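Local coordinates for protein deferrochelatase (Vibrio cholerae, PDB 5DE0) that binds heme b and probably acts as a dye-decolorizing (DyP-type) peroxidase, using peroxide to oxidise its substrates, at residues A15-Y21 with R233-P237; A61-G65 with E77-F81; V176-N182 with F280-G286. All coordinates share one frame; numbering follows the deposited sequence.

Interaction 1. Residues A15-Y21 with R233-P237; sequences AGPFALY and RHSLP. With HEM (protoporphyrin IX containing Fe), chain F.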
loop_
_atom_site.group_PDB
_atom_site.type_symbol
_atom_site.label_atom_id
_atom_site.label_comp_id
_atom_site.label_asym_id
_atom_site.label_seq_id
_atom_site.Cartn_x
_atom_site.Cartn_y
_atom_site.Cartn_z
ATOM N N ALA B 15 8.243 2.384 -16.264
ATOM C CA ALA B 15 7.481 1.934 -15.103
ATOM C C ALA B 15 6.151 2.673 -14.983
ATOM O O ALA B 15 6.077 3.879 -15.217
ATOM C CB ALA B 15 8.299 2.114 -13.835
ATOM N N GLY B 16 5.101 1.938 -14.629
ATOM C CA GLY B 16 3.797 2.534 -14.405
ATOM C C GLY B 16 3.737 3.221 -13.056
ATOM O O GLY B 16 4.657 3.087 -12.253
ATOM N N PRO B 17 2.650 3.964 -12.798
ATOM C CA PRO B 17 2.427 4.695 -11.543
ATOM C C PRO B 17 2.448 3.798 -10.304
ATOM O O PRO B 17 2.676 4.286 -9.195
ATOM C CB PRO B 17 1.036 5.308 -11.739
ATOM C CG PRO B 17 0.864 5.394 -13.206
ATOM C CD PRO B 17 1.569 4.199 -13.769
ATOM N N PHE B 18 2.207 2.504 -10.495
ATOM C CA PHE B 18 2.194 1.548 -9.394
ATOM C C PHE B 18 2.926 0.275 -9.792
ATOM O O PHE B 18 2.897 -0.121 -10.955
ATOM C CB PHE B 18 0.761 1.212 -8.980
ATOM C CG PHE B 18 -0.082 2.416 -8.695
ATOM C CD1 PHE B 18 -0.116 2.965 -7.425
ATOM C CD2 PHE B 18 -0.840 3.004 -9.698
ATOM C CE1 PHE B 18 -0.895 4.081 -7.157
ATOM C CE2 PHE B 18 -1.618 4.118 -9.437
ATOM C CZ PHE B 18 -1.647 4.656 -8.164
ATOM N N ALA B 19 3.572 -0.371 -8.827
ATOM C CA ALA B 19 4.314 -1.590 -9.117
ATOM C C ALA B 19 4.250 -2.601 -7.977
ATOM O O ALA B 19 4.084 -2.240 -6.812
ATOM C CB ALA B 19 5.760 -1.260 -9.439
ATOM N N LEU B 20 4.379 -3.875 -8.332
ATOM C CA LEU B 20 4.439 -4.950 -7.352
ATOM C C LEU B 20 5.770 -5.685 -7.444
ATOM O O LEU B 20 6.177 -6.119 -8.520
ATOM C CB LEU B 20 3.287 -5.935 -7.557
ATOM C CG LEU B 20 3.393 -7.245 -6.772
ATOM C CD1 LEU B 20 3.357 -6.979 -5.277
ATOM C CD2 LEU B 20 2.290 -8.209 -7.181
ATOM N N TYR B 21 6.447 -5.816 -6.309
ATOM C CA TYR B 21 7.697 -6.561 -6.251
ATOM C C TYR B 21 7.610 -7.643 -5.184
ATOM O O TYR B 21 7.648 -7.347 -3.988
ATOM C CB TYR B 21 8.874 -5.637 -5.952
ATOM C CG TYR B 21 8.860 -4.321 -6.695
ATOM C CD1 TYR B 21 9.418 -4.208 -7.962
ATOM C CD2 TYR B 21 8.308 -3.183 -6.117
ATOM C CE1 TYR B 21 9.418 -3.001 -8.636
ATOM C CE2 TYR B 21 8.306 -1.973 -6.782
ATOM C CZ TYR B 21 8.863 -1.886 -8.040
ATOM O OH TYR B 21 8.859 -0.681 -8.706
ATOM N N ARG B 233 16.583 0.807 -14.556
ATOM C CA ARG B 233 15.967 0.760 -13.235
ATOM C C ARG B 233 14.445 0.820 -13.304
ATOM O O ARG B 233 13.877 1.569 -14.097
ATOM C CB ARG B 233 16.490 1.906 -12.366
ATOM C CG ARG B 233 17.963 1.796 -12.005
ATOM C CD ARG B 233 18.486 3.106 -11.433
ATOM N NE ARG B 233 18.628 4.130 -12.463
ATOM C CZ ARG B 233 18.587 5.438 -12.229
ATOM N NH1 ARG B 233 18.396 5.886 -10.996
ATOM N NH2 ARG B 233 18.726 6.297 -13.230
ATOM N N HIS B 234 13.792 0.024 -12.464
ATOM C CA HIS B 234 12.335 0.029 -12.367
ATOM C C HIS B 234 11.904 0.324 -10.936
ATOM O O HIS B 234 10.798 -0.031 -10.524
ATOM C CB HIS B 234 11.752 -1.310 -12.828
ATOM C CG HIS B 234 11.451 -1.366 -14.293
ATOM N ND1 HIS B 234 10.316 -0.807 -14.838
ATOM C CD2 HIS B 234 12.135 -1.913 -15.325
ATOM C CE1 HIS B 234 10.314 -1.007 -16.144
ATOM N NE2 HIS B 234 11.406 -1.676 -16.466
ATOM N N SER B 235 12.789 0.971 -10.187
ATOM C CA SER B 235 12.554 1.250 -8.776
ATOM C C SER B 235 11.358 2.162 -8.567
ATOM O O SER B 235 10.943 2.883 -9.474
ATOM C CB SER B 235 13.792 1.880 -8.142
ATOM O OG SER B 235 14.967 1.180 -8.507
ATOM N N LEU B 236 10.815 2.127 -7.356
ATOM C CA LEU B 236 9.658 2.932 -7.002
ATOM C C LEU B 236 9.564 3.055 -5.486
ATOM O O LEU B 236 9.822 2.089 -4.768
ATOM C CB LEU B 236 8.382 2.312 -7.572
ATOM C CG LEU B 236 7.362 3.242 -8.228
ATOM C CD1 LEU B 236 8.028 4.152 -9.243
ATOM C CD2 LEU B 236 6.259 2.425 -8.887
ATOM N N PRO B 237 9.217 4.254 -4.994
ATOM C CA PRO B 237 9.016 4.498 -3.561
ATOM C C PRO B 237 7.937 3.587 -2.976
ATOM O O PRO B 237 7.085 3.108 -3.719
ATOM C CB PRO B 237 8.581 5.965 -3.511
ATOM C CG PRO B 237 9.124 6.563 -4.758
ATOM C CD PRO B 237 9.062 5.483 -5.790
HETATM C CHA HEM F . 21.004 7.673 -10.323
HETATM C CHB HEM F . 22.166 3.002 -9.726
HETATM C CHC HEM F . 20.331 3.078 -5.222
HETATM C CHD HEM F . 18.425 7.437 -6.164
HETATM C C1A HEM F . 21.483 6.403 -10.556
HETATM C C2A HEM F . 22.132 5.939 -11.766
HETATM C C3A HEM F . 22.449 4.651 -11.601
HETATM C C4A HEM F . 22.015 4.252 -10.279
HETATM C CMA HEM F . 23.154 3.732 -12.623
HETATM C CAA HEM F . 22.406 6.794 -13.023
HETATM C CBA HEM F . 23.883 7.182 -13.038
HETATM C CGA HEM F . 24.149 8.150 -14.158
HETATM O O1A HEM F . 23.841 9.357 -13.990
HETATM O O2A HEM F . 24.673 7.710 -15.213
HETATM C C1B HEM F . 21.850 2.647 -8.435
HETATM C C2B HEM F . 22.256 1.424 -7.779
HETATM C C3B HEM F . 21.758 1.425 -6.543
HETATM C C4B HEM F . 21.011 2.663 -6.353
HETATM C CMB HEM F . 23.111 0.298 -8.402
HETATM C CAB HEM F . 21.989 0.267 -5.546
HETATM C CBB HEM F . 21.443 0.250 -4.332
HETATM C C1C HEM F . 19.620 4.253 -5.086
HETATM C C2C HEM F . 18.832 4.657 -3.935
HETATM C C3C HEM F . 18.304 5.867 -4.205
HETATM C C4C HEM F . 18.750 6.259 -5.527
HETATM C CMC HEM F . 18.664 3.799 -2.660
HETATM C CAC HEM F . 17.389 6.779 -3.348
HETATM C CBC HEM F . 17.039 6.535 -2.082
HETATM C C1D HEM F . 19.022 7.959 -7.292
HETATM C C2D HEM F . 18.963 9.343 -7.703
HETATM C C3D HEM F . 19.768 9.418 -9.006
HETATM C C4D HEM F . 20.234 8.071 -9.251
HETATM C CMD HEM F . 18.243 10.506 -6.988
HETATM C CAD HEM F . 20.029 10.672 -9.866
HETATM C CBD HEM F . 18.902 10.879 -10.871
HETATM C CGD HEM F . 18.874 9.738 -11.854
HETATM O O1D HEM F . 18.048 8.808 -11.669
HETATM O O2D HEM F . 19.672 9.757 -12.827
HETATM N NA HEM F . 21.430 5.345 -9.670
HETATM N NB HEM F . 21.094 3.379 -7.536
HETATM N NC HEM F . 19.548 5.256 -6.034
HETATM N ND HEM F . 19.774 7.250 -8.224
HETATM FE FE HEM F . 20.525 5.357 -7.829
#

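Interaction 2. Residues A61-G65 with E77-F81; sequences AFSKG and ELIDF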
loop_
_atom_site.group_PDB
_atom_site.type_symbol
_atom_site.label_atom_id
_atom_site.label_comp_id
_atom_site.label_asym_id
_atom_site.label_seq_id
_atom_site.Cartn_x
_atom_site.Cartn_y
_atom_site.Cartn_z
ATOM N N ALA B 61 11.265 -13.955 -12.558
ATOM C CA ALA B 61 12.701 -14.217 -12.534
ATOM C C ALA B 61 13.078 -15.215 -11.443
ATOM O O ALA B 61 12.405 -15.313 -10.415
ATOM C CB ALA B 61 13.465 -12.922 -12.349
ATOM N N PHE B 62 14.162 -15.949 -11.671
ATOM C CA PHE B 62 14.586 -16.991 -10.743
ATOM C C PHE B 62 16.018 -16.767 -10.268
ATOM O O PHE B 62 16.863 -16.298 -11.036
ATOM C CB PHE B 62 14.469 -18.366 -11.400
ATOM C CG PHE B 62 13.112 -18.654 -11.969
ATOM C CD1 PHE B 62 12.834 -18.396 -13.302
ATOM C CD2 PHE B 62 12.110 -19.187 -11.171
ATOM C CE1 PHE B 62 11.576 -18.664 -13.828
ATOM C CE2 PHE B 62 10.854 -19.456 -11.694
ATOM C CZ PHE B 62 10.591 -19.194 -13.022
ATOM N N SER B 63 16.286 -17.109 -9.010
ATOM C CA SER B 63 17.619 -16.947 -8.440
ATOM C C SER B 63 18.573 -18.047 -8.896
ATOM O O SER B 63 18.152 -19.024 -9.510
ATOM C CB SER B 63 17.549 -16.927 -6.916
ATOM O OG SER B 63 17.170 -18.189 -6.401
ATOM N N LYS B 64 19.856 -17.874 -8.592
ATOM C CA LYS B 64 20.878 -18.856 -8.925
ATOM C C LYS B 64 20.586 -20.204 -8.273
ATOM O O LYS B 64 20.696 -21.255 -8.917
ATOM C CB LYS B 64 22.257 -18.348 -8.496
ATOM C CG LYS B 64 23.343 -19.417 -8.496
ATOM C CD LYS B 64 23.648 -19.911 -9.902
ATOM C CE LYS B 64 24.831 -20.870 -9.903
ATOM N NZ LYS B 64 25.189 -21.297 -11.281
ATOM N N GLY B 65 20.214 -20.166 -6.996
ATOM C CA GLY B 65 19.942 -21.377 -6.247
ATOM C C GLY B 65 18.763 -22.165 -6.785
ATOM O O GLY B 65 18.811 -23.395 -6.846
ATOM N N GLU B 77 26.481 -15.616 -15.985
ATOM C CA GLU B 77 26.857 -14.650 -14.955
ATOM C C GLU B 77 25.967 -14.708 -13.712
ATOM O O GLU B 77 26.201 -13.986 -12.742
ATOM C CB GLU B 77 26.829 -13.232 -15.532
ATOM C CG GLU B 77 27.591 -13.072 -16.836
ATOM C CD GLU B 77 27.612 -11.635 -17.316
ATOM O OE1 GLU B 77 27.780 -10.730 -16.474
ATOM O OE2 GLU B 77 27.449 -11.411 -18.533
ATOM N N LEU B 78 24.945 -15.558 -13.738
ATOM C CA LEU B 78 24.016 -15.657 -12.616
ATOM C C LEU B 78 24.687 -16.259 -11.383
ATOM O O LEU B 78 25.159 -17.394 -11.413
ATOM C CB LEU B 78 22.787 -16.487 -13.003
ATOM C CG LEU B 78 21.711 -16.651 -11.924
ATOM C CD1 LEU B 78 21.203 -15.298 -11.446
ATOM C CD2 LEU B 78 20.559 -17.500 -12.441
ATOM N N ILE B 79 24.733 -15.482 -10.304
ATOM C CA ILE B 79 25.326 -15.922 -9.045
ATOM C C ILE B 79 24.439 -15.544 -7.866
ATOM O O ILE B 79 23.475 -14.794 -8.020
ATOM C CB ILE B 79 26.725 -15.305 -8.818
ATOM C CG1 ILE B 79 26.613 -13.789 -8.632
ATOM C CG2 ILE B 79 27.666 -15.642 -9.964
ATOM C CD1 ILE B 79 27.923 -13.113 -8.286
ATOM N N ASP B 80 24.771 -16.060 -6.686
ATOM C CA ASP B 80 24.102 -15.640 -5.462
ATOM C C ASP B 80 24.488 -14.205 -5.137
ATOM O O ASP B 80 25.615 -13.788 -5.395
ATOM C CB ASP B 80 24.464 -16.560 -4.292
ATOM C CG ASP B 80 23.774 -17.907 -4.372
ATOM O OD1 ASP B 80 23.136 -18.191 -5.407
ATOM O OD2 ASP B 80 23.876 -18.686 -3.401
ATOM N N PHE B 81 23.548 -13.452 -4.579
ATOM C CA PHE B 81 23.809 -12.080 -4.166
ATOM C C PHE B 81 24.750 -12.073 -2.965
ATOM O O PHE B 81 24.367 -12.492 -1.873
ATOM C CB PHE B 81 22.496 -11.370 -3.828
ATOM C CG PHE B 81 22.636 -9.892 -3.600
ATOM C CD1 PHE B 81 22.930 -9.395 -2.342
ATOM C CD2 PHE B 81 22.447 -8.998 -4.640
ATOM C CE1 PHE B 81 23.049 -8.035 -2.127
ATOM C CE2 PHE B 81 22.563 -7.635 -4.433
ATOM C CZ PHE B 81 22.865 -7.154 -3.174
HETATM O O HOH W 1 20.683 -15.366 -7.287
#

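Interaction 3. Residues V176-N182 with F280-G286; sequences VQRFVHN and FTKAVTG. With HEM (protoporphyrin IX containing Fe), chain F.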
loop_
_atom_site.group_PDB
_atom_site.type_symbol
_atom_site.label_atom_id
_atom_site.label_comp_id
_atom_site.label_asym_id
_atom_site.label_seq_id
_atom_site.Cartn_x
_atom_site.Cartn_y
_atom_site.Cartn_z
ATOM N N VAL B 176 17.576 -6.681 -6.860
ATOM C CA VAL B 176 16.614 -5.935 -6.062
ATOM C C VAL B 176 17.146 -5.710 -4.647
ATOM O O VAL B 176 17.796 -6.578 -4.062
ATOM C CB VAL B 176 15.219 -6.646 -6.016
ATOM C CG1 VAL B 176 15.253 -7.973 -6.746
ATOM C CG2 VAL B 176 14.715 -6.821 -4.586
ATOM N N GLN B 177 16.893 -4.516 -4.123
ATOM C CA GLN B 177 17.238 -4.164 -2.752
ATOM C C GLN B 177 16.163 -3.258 -2.172
ATOM O O GLN B 177 15.936 -2.160 -2.681
ATOM C CB GLN B 177 18.591 -3.455 -2.683
ATOM C CG GLN B 177 19.813 -4.351 -2.736
ATOM C CD GLN B 177 21.102 -3.546 -2.736
ATOM O OE1 GLN B 177 21.322 -2.712 -3.613
ATOM N NE2 GLN B 177 21.952 -3.779 -1.739
ATOM N N ARG B 178 15.497 -3.710 -1.116
ATOM C CA ARG B 178 14.526 -2.861 -0.440
ATOM C C ARG B 178 15.235 -1.952 0.551
ATOM O O ARG B 178 15.842 -2.421 1.515
ATOM C CB ARG B 178 13.458 -3.688 0.277
ATOM C CG ARG B 178 12.374 -2.829 0.900
ATOM C CD ARG B 178 11.076 -3.591 1.112
ATOM N NE ARG B 178 11.147 -4.529 2.227
ATOM C CZ ARG B 178 11.027 -4.178 3.503
ATOM N NH1 ARG B 178 10.845 -2.906 3.829
ATOM N NH2 ARG B 178 11.100 -5.099 4.455
ATOM N N PHE B 179 15.158 -0.648 0.309
ATOM C CA PHE B 179 15.808 0.319 1.180
ATOM C C PHE B 179 14.836 0.952 2.168
ATOM O O PHE B 179 13.694 1.261 1.824
ATOM C CB PHE B 179 16.490 1.407 0.348
ATOM C CG PHE B 179 17.809 0.987 -0.221
ATOM C CD1 PHE B 179 17.886 0.415 -1.479
ATOM C CD2 PHE B 179 18.975 1.159 0.506
ATOM C CE1 PHE B 179 19.101 0.025 -2.000
ATOM C CE2 PHE B 179 20.192 0.771 -0.010
ATOM C CZ PHE B 179 20.257 0.204 -1.263
ATOM N N VAL B 180 15.298 1.133 3.401
ATOM C CA VAL B 180 14.524 1.825 4.422
ATOM C C VAL B 180 15.180 3.166 4.727
ATOM O O VAL B 180 16.360 3.223 5.081
ATOM C CB VAL B 180 14.407 0.996 5.712
ATOM C CG1 VAL B 180 13.560 1.731 6.741
ATOM C CG2 VAL B 180 13.817 -0.372 5.411
ATOM N N HIS B 181 14.414 4.243 4.585
ATOM C CA HIS B 181 14.955 5.593 4.696
ATOM C C HIS B 181 14.903 6.153 6.116
ATOM O O HIS B 181 13.989 5.859 6.884
ATOM C CB HIS B 181 14.208 6.540 3.752
ATOM C CG HIS B 181 14.535 6.335 2.306
ATOM N ND1 HIS B 181 15.390 5.346 1.869
ATOM C CD2 HIS B 181 14.124 6.995 1.197
ATOM C CE1 HIS B 181 15.490 5.404 0.554
ATOM N NE2 HIS B 181 14.732 6.395 0.121
ATOM N N ASN B 182 15.904 6.963 6.449
ATOM C CA ASN B 182 15.899 7.749 7.675
ATOM C C ASN B 182 15.627 9.206 7.319
ATOM O O ASN B 182 16.550 10.016 7.233
ATOM C CB ASN B 182 17.229 7.612 8.421
ATOM C CG ASN B 182 17.187 8.206 9.821
ATOM O OD1 ASN B 182 16.345 9.050 10.132
ATOM N ND2 ASN B 182 18.105 7.767 10.674
ATOM N N PHE B 280 21.825 7.678 5.008
ATOM C CA PHE B 280 20.441 8.040 5.282
ATOM C C PHE B 280 19.456 6.967 4.823
ATOM O O PHE B 280 18.243 7.160 4.892
ATOM C CB PHE B 280 20.113 9.377 4.616
ATOM C CG PHE B 280 21.100 10.464 4.930
ATOM C CD1 PHE B 280 20.971 11.223 6.081
ATOM C CD2 PHE B 280 22.161 10.721 4.078
ATOM C CE1 PHE B 280 21.877 12.221 6.374
ATOM C CE2 PHE B 280 23.073 11.722 4.365
ATOM C CZ PHE B 280 22.930 12.473 5.516
ATOM N N THR B 281 19.983 5.842 4.354
ATOM C CA THR B 281 19.146 4.713 3.972
ATOM C C THR B 281 19.908 3.405 4.145
ATOM O O THR B 281 21.138 3.383 4.107
ATOM C CB THR B 281 18.646 4.830 2.515
ATOM O OG1 THR B 281 17.708 3.783 2.240
ATOM C CG2 THR B 281 19.806 4.744 1.534
ATOM N N LYS B 282 19.171 2.320 4.355
ATOM C CA LYS B 282 19.774 1.009 4.565
ATOM C C LYS B 282 19.028 -0.077 3.796
ATOM O O LYS B 282 17.797 -0.118 3.802
ATOM C CB LYS B 282 19.802 0.662 6.057
ATOM C CG LYS B 282 20.639 1.605 6.909
ATOM C CD LYS B 282 20.577 1.226 8.378
ATOM C CE LYS B 282 21.450 2.142 9.219
ATOM N NZ LYS B 282 21.402 1.778 10.663
ATOM N N ALA B 283 19.778 -0.955 3.140
ATOM C CA ALA B 283 19.185 -2.088 2.440
ATOM C C ALA B 283 18.756 -3.154 3.440
ATOM O O ALA B 283 19.513 -3.506 4.343
ATOM C CB ALA B 283 20.165 -2.664 1.428
ATOM N N VAL B 284 17.538 -3.663 3.281
ATOM C CA VAL B 284 17.014 -4.682 4.185
ATOM C C VAL B 284 16.876 -6.020 3.459
ATOM O O VAL B 284 16.783 -7.076 4.085
ATOM C CB VAL B 284 15.652 -4.257 4.785
ATOM C CG1 VAL B 284 14.534 -4.429 3.766
ATOM C CG2 VAL B 284 15.352 -5.046 6.052
ATOM N N THR B 285 16.870 -5.965 2.130
ATOM C CA THR B 285 16.882 -7.167 1.306
ATOM C C THR B 285 17.916 -7.016 0.197
ATOM O O THR B 285 18.391 -5.911 -0.071
ATOM C CB THR B 285 15.506 -7.457 0.674
ATOM O OG1 THR B 285 15.124 -6.362 -0.168
ATOM C CG2 THR B 285 14.446 -7.668 1.745
ATOM N N GLY B 286 18.262 -8.128 -0.443
ATOM C CA GLY B 286 19.209 -8.114 -1.544
ATOM C C GLY B 286 19.226 -9.447 -2.264
ATOM O O GLY B 286 19.385 -10.494 -1.635
HETATM C CHA HEM F . 21.004 7.673 -10.323
HETATM C CHB HEM F . 22.166 3.002 -9.726
HETATM C CHC HEM F . 20.331 3.078 -5.222
HETATM C CHD HEM F . 18.425 7.437 -6.164
HETATM C C1A HEM F . 21.483 6.403 -10.556
HETATM C C2A HEM F . 22.132 5.939 -11.766
HETATM C C3A HEM F . 22.449 4.651 -11.601
HETATM C C4A HEM F . 22.015 4.252 -10.279
HETATM C CMA HEM F . 23.154 3.732 -12.623
HETATM C CAA HEM F . 22.406 6.794 -13.023
HETATM C CBA HEM F . 23.883 7.182 -13.038
HETATM C CGA HEM F . 24.149 8.150 -14.158
HETATM O O1A HEM F . 23.841 9.357 -13.990
HETATM O O2A HEM F . 24.673 7.710 -15.213
HETATM C C1B HEM F . 21.850 2.647 -8.435
HETATM C C2B HEM F . 22.256 1.424 -7.779
HETATM C C3B HEM F . 21.758 1.425 -6.543
HETATM C C4B HEM F . 21.011 2.663 -6.353
HETATM C CMB HEM F . 23.111 0.298 -8.402
HETATM C CAB HEM F . 21.989 0.267 -5.546
HETATM C CBB HEM F . 21.443 0.250 -4.332
HETATM C C1C HEM F . 19.620 4.253 -5.086
HETATM C C2C HEM F . 18.832 4.657 -3.935
HETATM C C3C HEM F . 18.304 5.867 -4.205
HETATM C C4C HEM F . 18.750 6.259 -5.527
HETATM C CMC HEM F . 18.664 3.799 -2.660
HETATM C CAC HEM F . 17.389 6.779 -3.348
HETATM C CBC HEM F . 17.039 6.535 -2.082
HETATM C C1D HEM F . 19.022 7.959 -7.292
HETATM C C2D HEM F . 18.963 9.343 -7.703
HETATM C C3D HEM F . 19.768 9.418 -9.006
HETATM C C4D HEM F . 20.234 8.071 -9.251
HETATM C CMD HEM F . 18.243 10.506 -6.988
HETATM C CAD HEM F . 20.029 10.672 -9.866
HETATM C CBD HEM F . 18.902 10.879 -10.871
HETATM C CGD HEM F . 18.874 9.738 -11.854
HETATM O O1D HEM F . 18.048 8.808 -11.669
HETATM O O2D HEM F . 19.672 9.757 -12.827
HETATM N NA HEM F . 21.430 5.345 -9.670
HETATM N NB HEM F . 21.094 3.379 -7.536
HETATM N NC HEM F . 19.548 5.256 -6.034
HETATM N ND HEM F . 19.774 7.250 -8.224
HETATM FE FE HEM F . 20.525 5.357 -7.829
HETATM O O HOH W 2 20.950 -5.618 0.204
#

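Interaction 1. Residues A15-Y21 with R233-P237
Tyr-21 and Leu-236 make the tight part of this contact. The Tyr-21 phenol donates a hydrogen bond to the backbone carbonyl of His-234, with OH to O at 2.7 Å, and approaches in the carbonyl plane at a C=O...O angle of 158°. It can get there because CG of Tyr-21 lies beside the backbone N (chi1 -42°), which sends the ring across to the opposing segment. Tyr-21 OH also sits 3.2 Å from Leu-236 CB, and the two side chains cross at about a right angle. Further along Leu-236, the CD2 branch rests 3.8 Å from Ala-19 CB and also reaches the carbonyl of Gly-16.

The Ala-15 end is more open, with residues 15 to 17 partly exposed. There the methyl CB lies at the edge of the His-234 ring, 3.7 Å from ND1. The imidazole is held by its NE2, bonded to Ile-11 O, and by the rings of His-101 and His-103. On the heme side Arg-233 NH1 and NH2 each lie 3.0 Å from heme O1D, a propionate oxygen; one guanidinium face lies over heme C1A, and NH1 salt-bridges Asp-147.

Strands 18-26 and 232-239 belong to different four-stranded sheets, one from each half of the DyP fold. The single polar link between the segments, set in apolar packing, fixes the phenol's direction and gives the His-234 carbonyl a partner where no strand pairing provides one.

Interaction 2. Residues A61-G65 with E77-F81
Lys-64 lies against Leu-78 with its aliphatic part, and this packing makes up most of the contact. Leu-78 CG sits 3.8 Å from Lys-64 CA and 3.9 Å from Lys-64 CB, while its CD2 branch reaches back along the backbone toward the carbonyls of Phe-62 and Ser-63. The lysine chain leaves with CG anti to the backbone N (chi1 166°) and then bends at chi2 (67°). The bend carries the methylenes past the Leu-78 carbonyl oxygen, with Lys-64 CD 3.3 Å from Leu-78 O, before the amine leads away from the other segment.

The backbone connection is made by water. One molecule accepts from Lys-64 N at 2.9 Å and donates to Ile-79 O, also at 2.9 Å. Lys-64 lies at the start of a short, weakly bonded helix, where a backbone N usually lacks a partner in a preceding turn, and the water serves it instead. Ser-63 is the N-cap of that helix: its OG reaches Phe-66 N only weakly and is bonded more strongly to Val-96 O. This turn follows strand 57-62, an outermost strand of the N-terminal sheet, and Phe-62 has a backbone bond to Phe-290 of the C-terminal sheet. Residues 77-81 are irregular chain in the loop between helix 64-67 and strand 84-86.

The charged groups themselves do not meet. Asp-80 crosses Lys-64 at about a right angle, and its OD1 touches the lysine methylenes, 3.2 Å from Lys-64 CB, rather than the amine. Lys-64 NZ stays 7.0 Å from Asp-80 OD1 and has a weak bond to Ser-74 OG. The carboxylate also lies near the start of the helix, where its negative charge would be expected to be favourable.

Interaction 3. Residues V176-N182 with F280-G286
Phe-179 carries CG beside its backbone N (chi1 -79°), turning the ring between Ala-283 and the heme, and Thr-281 has OG1 anti to N (chi1 -173°), bringing it to His-181 and Phe-179 CB. Strand alternation puts all four residues on one face of the sheet. Ala-283 CB makes a CH-pi contact over one face of the Phe-179 ring, 4.1 Å from its centroid and 25° off the normal. The heme methyl CMC covers the opposite face. Thr-281 OG1 and His-181 ND1 are hydrogen-bonded at 2.8 Å, at the edge of the ring, while His-181 NE2 bonds Asp-141.

The strands run antiparallel. Val-180 and Lys-282 form the hydrogen-bonded pair, Val-180 N to Lys-282 O at 2.8 Å and Lys-282 N to Val-180 O at 3.0 Å. Farther along, Thr-285 OG1 accepts a hydrogen bond from Arg-178 N at 2.8 Å. Val-284 CG1 sits 3.5 Å above the centre of the Arg-178 guanidinium, whose charge is met by Asp-129 and Asp-244.

Strand 172-181 lies between strands 247-253 and 281-291; beyond it, Asn-182 is the N-cap of helix 183-188, its OD1 bonding Ala-185 N weakly, and Phe-280 packs edge-to-face with Trp-186 of that helix.

How the interactions relate
From the N terminus, residues 15-21, leading into strand 18-26, meet residues 233-237, about 210 residues further on. Interaction 1 therefore closes a long loop that joins the N-terminal and C-terminal sheets. Interaction 2 lies wholly within that loop and closes a short one of its own, from the end of strand 57-62 to the chain before strand 84-86. Interaction 3 opens inside the same span but closes after it, so it crosses interaction 1, pairing neighbouring strands of the C-terminal sheet. Interactions 1 and 3 both reach the heme. Interactions 2 and 3 touch where Phe-81 packs on Gln-177 and Gly-286, linking the N-terminal half to the C-terminal sheet.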